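FI20010p1 (PDB 7CFB) probably helps assemble the piRNA amplification complex for gene silencing in the fruit fly, of which this is the first tudor domain. Local coordinates at residues R75-L89 against T141-Q155. Sequence-based numbering, arbitrary orientation.
Sequences RIKKVLQRQLPLQEL and TIFKLPDDIKRLPAQ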
# COMPACT_ATOMS: atom_id res chain seq x y z
N ARG A 75 5.08 13.58 -2.66
CA ARG A 75 4.91 13.83 -1.21
C ARG A 75 4.84 12.50 -0.44
O ARG A 75 5.34 12.47 0.66
CB ARG A 75 3.74 14.76 -0.94
CG ARG A 75 3.95 16.15 -1.50
CD ARG A 75 4.51 17.11 -0.48
NE ARG A 75 3.54 17.51 0.50
CZ ARG A 75 3.85 18.14 1.60
NH1 ARG A 75 5.11 18.40 1.84
NH2 ARG A 75 2.92 18.50 2.44
N ILE A 76 4.19 11.48 -1.00
CA ILE A 76 4.11 10.16 -0.34
C ILE A 76 5.52 9.60 -0.25
O ILE A 76 5.88 9.12 0.78
CB ILE A 76 3.19 9.20 -1.10
CG1 ILE A 76 1.78 9.76 -1.29
CG2 ILE A 76 3.19 7.83 -0.44
CD1 ILE A 76 1.03 9.12 -2.41
N LYS A 77 6.29 9.74 -1.32
CA LYS A 77 7.68 9.23 -1.34
C LYS A 77 8.50 9.93 -0.25
O LYS A 77 9.22 9.26 0.43
CB LYS A 77 8.29 9.48 -2.72
CG LYS A 77 7.56 8.83 -3.88
CD LYS A 77 8.37 8.86 -5.14
CE LYS A 77 7.60 9.31 -6.36
NZ LYS A 77 8.29 8.92 -7.61
N LYS A 78 8.32 11.23 -0.08
CA LYS A 78 9.05 11.99 0.96
C LYS A 78 8.68 11.48 2.35
O LYS A 78 9.55 11.39 3.17
CB LYS A 78 8.76 13.48 0.83
CG LYS A 78 9.56 14.23 -0.21
CD LYS A 78 9.34 15.71 -0.08
CE LYS A 78 9.71 16.53 -1.30
NZ LYS A 78 10.88 15.98 -2.01
N VAL A 79 7.41 11.20 2.60
CA VAL A 79 6.98 10.65 3.92
C VAL A 79 7.60 9.26 4.10
O VAL A 79 8.09 8.97 5.15
CB VAL A 79 5.46 10.56 4.03
CG1 VAL A 79 5.02 9.63 5.15
CG2 VAL A 79 4.84 11.93 4.19
N LEU A 80 7.59 8.46 3.05
CA LEU A 80 8.07 7.08 3.14
C LEU A 80 9.55 7.03 3.53
O LEU A 80 9.87 6.29 4.39
CB LEU A 80 7.80 6.35 1.83
CG LEU A 80 7.87 4.84 1.94
CD1 LEU A 80 6.80 4.18 1.11
CD2 LEU A 80 9.25 4.34 1.56
N GLN A 81 10.35 7.93 3.00
CA GLN A 81 11.81 7.96 3.25
C GLN A 81 12.17 8.84 4.46
O GLN A 81 13.31 9.20 4.60
CB GLN A 81 12.54 8.31 1.96
CG GLN A 81 12.43 7.21 0.94
CD GLN A 81 12.96 7.65 -0.39
OE1 GLN A 81 14.03 7.25 -0.80
NE2 GLN A 81 12.22 8.50 -1.06
N ARG A 82 11.17 9.23 5.24
CA ARG A 82 11.31 10.01 6.49
C ARG A 82 11.96 11.36 6.20
O ARG A 82 12.74 11.79 7.00
CB ARG A 82 12.05 9.19 7.55
CG ARG A 82 11.28 7.97 8.02
CD ARG A 82 11.55 7.55 9.43
NE ARG A 82 10.88 8.39 10.38
CZ ARG A 82 11.03 8.31 11.69
NH1 ARG A 82 11.82 7.40 12.21
NH2 ARG A 82 10.36 9.12 12.47
N GLN A 83 11.63 11.97 5.07
CA GLN A 83 12.15 13.29 4.67
C GLN A 83 11.20 14.39 5.14
O GLN A 83 11.51 15.52 4.89
CB GLN A 83 12.41 13.33 3.16
CG GLN A 83 13.49 12.36 2.71
CD GLN A 83 13.59 12.25 1.21
OE1 GLN A 83 12.80 12.81 0.47
NE2 GLN A 83 14.55 11.50 0.74
N LEU A 84 10.06 14.05 5.73
CA LEU A 84 9.11 15.06 6.27
C LEU A 84 8.70 14.70 7.68
O LEU A 84 8.32 13.59 7.89
CB LEU A 84 7.84 15.16 5.43
CG LEU A 84 7.95 15.53 3.96
CD1 LEU A 84 6.57 15.59 3.36
CD2 LEU A 84 8.62 16.87 3.77
N PRO A 85 8.76 15.61 8.66
CA PRO A 85 8.27 15.31 9.99
C PRO A 85 6.74 15.23 9.99
O PRO A 85 6.13 15.89 9.23
CB PRO A 85 8.76 16.49 10.83
CG PRO A 85 8.97 17.58 9.84
CD PRO A 85 9.36 16.91 8.55
N LEU A 86 6.19 14.41 10.87
CA LEU A 86 4.73 14.25 10.97
C LEU A 86 4.33 14.30 12.44
O LEU A 86 5.11 13.99 13.26
CB LEU A 86 4.33 12.90 10.38
CG LEU A 86 4.52 12.69 8.89
CD1 LEU A 86 4.15 11.27 8.53
CD2 LEU A 86 3.65 13.65 8.11
N GLN A 87 3.11 14.70 12.71
CA GLN A 87 2.60 14.75 14.09
C GLN A 87 2.24 13.33 14.51
O GLN A 87 1.41 12.73 13.89
CB GLN A 87 1.36 15.63 14.10
CG GLN A 87 0.60 15.62 15.40
CD GLN A 87 1.41 16.28 16.49
OE1 GLN A 87 2.06 15.63 17.29
NE2 GLN A 87 1.36 17.59 16.52
N GLU A 88 2.87 12.82 15.56
CA GLU A 88 2.53 11.48 16.07
C GLU A 88 1.12 11.54 16.65
O GLU A 88 0.72 12.58 17.10
CB GLU A 88 3.60 11.00 17.04
CG GLU A 88 3.42 9.57 17.50
CD GLU A 88 4.49 9.01 18.41
OE1 GLU A 88 5.62 9.52 18.41
OE2 GLU A 88 4.20 8.05 19.10
N LEU A 89 0.39 10.44 16.57
CA LEU A 89 -1.01 10.37 17.03
C LEU A 89 -1.15 9.38 18.18
O LEU A 89 -0.39 8.47 18.25
CB LEU A 89 -1.85 9.85 15.86
CG LEU A 89 -2.19 10.83 14.76
CD1 LEU A 89 -3.04 10.15 13.71
CD2 LEU A 89 -2.91 12.03 15.31
N THR A 141 3.40 2.81 16.18
CA THR A 141 3.67 4.27 16.19
C THR A 141 3.01 4.83 14.93
O THR A 141 3.43 4.46 13.86
CB THR A 141 5.18 4.51 16.09
OG1 THR A 141 5.72 4.07 17.32
CG2 THR A 141 5.52 5.95 15.86
N ILE A 142 2.05 5.72 15.10
CA ILE A 142 1.26 6.25 13.95
C ILE A 142 1.29 7.77 13.92
O ILE A 142 1.46 8.38 14.95
CB ILE A 142 -0.17 5.70 14.02
CG1 ILE A 142 -0.91 6.20 15.25
CG2 ILE A 142 -0.18 4.20 13.94
CD1 ILE A 142 -2.38 6.22 15.09
N PHE A 143 1.09 8.33 12.74
CA PHE A 143 1.12 9.78 12.52
C PHE A 143 -0.02 10.25 11.62
O PHE A 143 -0.57 9.47 10.88
CB PHE A 143 2.38 10.17 11.76
CG PHE A 143 3.64 9.59 12.32
CD1 PHE A 143 4.27 10.18 13.39
CD2 PHE A 143 4.19 8.45 11.77
CE1 PHE A 143 5.44 9.64 13.89
CE2 PHE A 143 5.36 7.92 12.27
CZ PHE A 143 5.99 8.53 13.31
N LYS A 144 -0.33 11.53 11.76
CA LYS A 144 -1.30 12.28 10.96
C LYS A 144 -0.59 12.77 9.70
O LYS A 144 0.54 13.16 9.76
CB LYS A 144 -1.81 13.48 11.74
CG LYS A 144 -2.93 14.24 11.06
CD LYS A 144 -2.85 15.72 11.30
CE LYS A 144 -3.95 16.21 12.19
NZ LYS A 144 -5.19 16.44 11.40
N LEU A 145 -1.24 12.65 8.56
CA LEU A 145 -0.60 13.14 7.34
C LEU A 145 -1.10 14.56 7.10
O LEU A 145 -2.19 14.85 7.47
CB LEU A 145 -1.04 12.29 6.16
CG LEU A 145 -0.47 10.89 6.10
CD1 LEU A 145 -1.32 10.07 5.17
CD2 LEU A 145 0.95 10.92 5.62
N PRO A 146 -0.31 15.44 6.47
CA PRO A 146 -0.81 16.72 6.06
C PRO A 146 -1.89 16.43 5.00
O PRO A 146 -1.71 15.59 4.17
CB PRO A 146 0.40 17.45 5.50
CG PRO A 146 1.39 16.38 5.24
CD PRO A 146 1.10 15.29 6.24
N ASP A 147 -2.88 17.30 4.94
CA ASP A 147 -4.08 17.10 4.11
C ASP A 147 -3.76 16.81 2.64
O ASP A 147 -4.42 15.96 2.10
CB ASP A 147 -5.00 18.30 4.25
CG ASP A 147 -6.38 18.06 3.73
OD1 ASP A 147 -7.21 17.59 4.48
OD2 ASP A 147 -6.59 18.36 2.59
N ASP A 148 -2.77 17.45 2.05
CA ASP A 148 -2.46 17.15 0.64
C ASP A 148 -2.04 15.68 0.50
O ASP A 148 -2.45 15.07 -0.45
CB ASP A 148 -1.47 18.15 0.07
CG ASP A 148 -0.06 18.04 0.60
OD1 ASP A 148 0.11 18.22 1.78
OD2 ASP A 148 0.80 17.69 -0.15
N ILE A 149 -1.22 15.16 1.41
CA ILE A 149 -0.73 13.76 1.32
C ILE A 149 -1.89 12.81 1.58
O ILE A 149 -2.01 11.85 0.90
CB ILE A 149 0.46 13.56 2.28
CG1 ILE A 149 1.40 14.75 2.19
CG2 ILE A 149 1.15 12.25 1.97
CD1 ILE A 149 2.83 14.43 2.38
N LYS A 150 -2.71 13.17 2.53
CA LYS A 150 -3.85 12.33 2.93
C LYS A 150 -4.76 12.14 1.72
O LYS A 150 -5.21 11.04 1.52
CB LYS A 150 -4.53 13.03 4.10
CG LYS A 150 -5.79 12.39 4.63
CD LYS A 150 -6.11 12.75 6.04
CE LYS A 150 -7.47 13.39 6.18
NZ LYS A 150 -8.01 13.27 7.54
N ARG A 151 -4.96 13.18 0.92
CA ARG A 151 -5.91 13.21 -0.22
C ARG A 151 -5.34 12.62 -1.51
O ARG A 151 -6.09 12.51 -2.43
CB ARG A 151 -6.43 14.63 -0.44
CG ARG A 151 -7.46 15.08 0.58
CD ARG A 151 -7.76 16.55 0.45
NE ARG A 151 -8.66 17.04 1.45
CZ ARG A 151 -9.97 16.96 1.39
NH1 ARG A 151 -10.54 16.37 0.36
NH2 ARG A 151 -10.70 17.44 2.36
N LEU A 152 -4.07 12.26 -1.54
CA LEU A 152 -3.48 11.69 -2.77
C LEU A 152 -4.03 10.29 -3.07
O LEU A 152 -4.29 9.57 -2.16
CB LEU A 152 -1.96 11.70 -2.65
CG LEU A 152 -1.32 13.07 -2.81
CD1 LEU A 152 0.14 13.01 -2.42
CD2 LEU A 152 -1.48 13.58 -4.23
N PRO A 153 -4.17 9.89 -4.34
CA PRO A 153 -4.70 8.57 -4.68
C PRO A 153 -3.83 7.39 -4.20
O PRO A 153 -2.66 7.48 -4.18
CB PRO A 153 -4.71 8.56 -6.21
CG PRO A 153 -4.70 10.01 -6.58
CD PRO A 153 -3.87 10.68 -5.52
N ALA A 154 -4.49 6.30 -3.84
CA ALA A 154 -3.78 5.10 -3.40
C ALA A 154 -2.96 4.63 -4.59
O ALA A 154 -3.50 4.53 -5.64
CB ALA A 154 -4.77 4.05 -2.98
N GLN A 155 -1.69 4.37 -4.37
CA GLN A 155 -0.78 3.91 -5.43
C GLN A 155 -1.12 2.51 -5.92
O GLN A 155 -0.98 2.26 -7.08
CB GLN A 155 0.66 4.04 -4.96
CG GLN A 155 1.06 5.49 -4.73
CD GLN A 155 0.96 6.27 -6.01
OE1 GLN A 155 1.66 6.01 -6.95
NE2 GLN A 155 0.06 7.22 -6.06
O HOH W 1 1.48 15.66 10.63
O HOH W 2 1.52 6.99 17.81
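R75 has CG anti to its carbonyl carbon (chi1 -65°), and its chain bends at chi2 and chi3. This folds the guanidinium back over I149 and up to D148. D148 holds CG between its backbone N and carbonyl carbon (chi1 71°), which turns the carboxylate to meet it. The grip is side-on: R75 NE lies 2.8 Å from D148 OD2, and R75 NH2 lies 2.9 Å from D148 OD1. With one bond to each oxygen and the planes 23° apart, nearly coplanar, both groups are held against turning. I149 CD1 sits over one guanidinium face and also reaches R75 CB at 3.5 Å. A leucine in place of R75 would probably leave the D148 carboxylate without its mate and free to turn.

Deeper in, V79 CG2 packs on I149 CD1 at 3.7 Å, and I76 CG1 meets L152 CD1 at 3.8 Å. I76 and L152 run past each other in opposite directions. V79 and F143 also touch I109 of strand 108-117.

L86 crosses F143 at about a right angle, CB to CB, and its CD2 touches P146 CD at 3.6 Å. Beyond it two backbone bonds join the chains. K144 N donates to Q87 O at 3.0 Å, and L89 N to I142 O at 2.8 Å. The F143 backbone lies between these bonds, and its ring sets an edge against the Q87-E88 peptide. One water bridges Q87 N and K144 O.

The short, weakly bonded strand 87-89 thus lies roughly antiparallel along strand 142-144, at the edge of its sheet, while helix 147-150 packs on helix 74-80. Both belong to the first tudor domain of Krimper, an SH3-like fold.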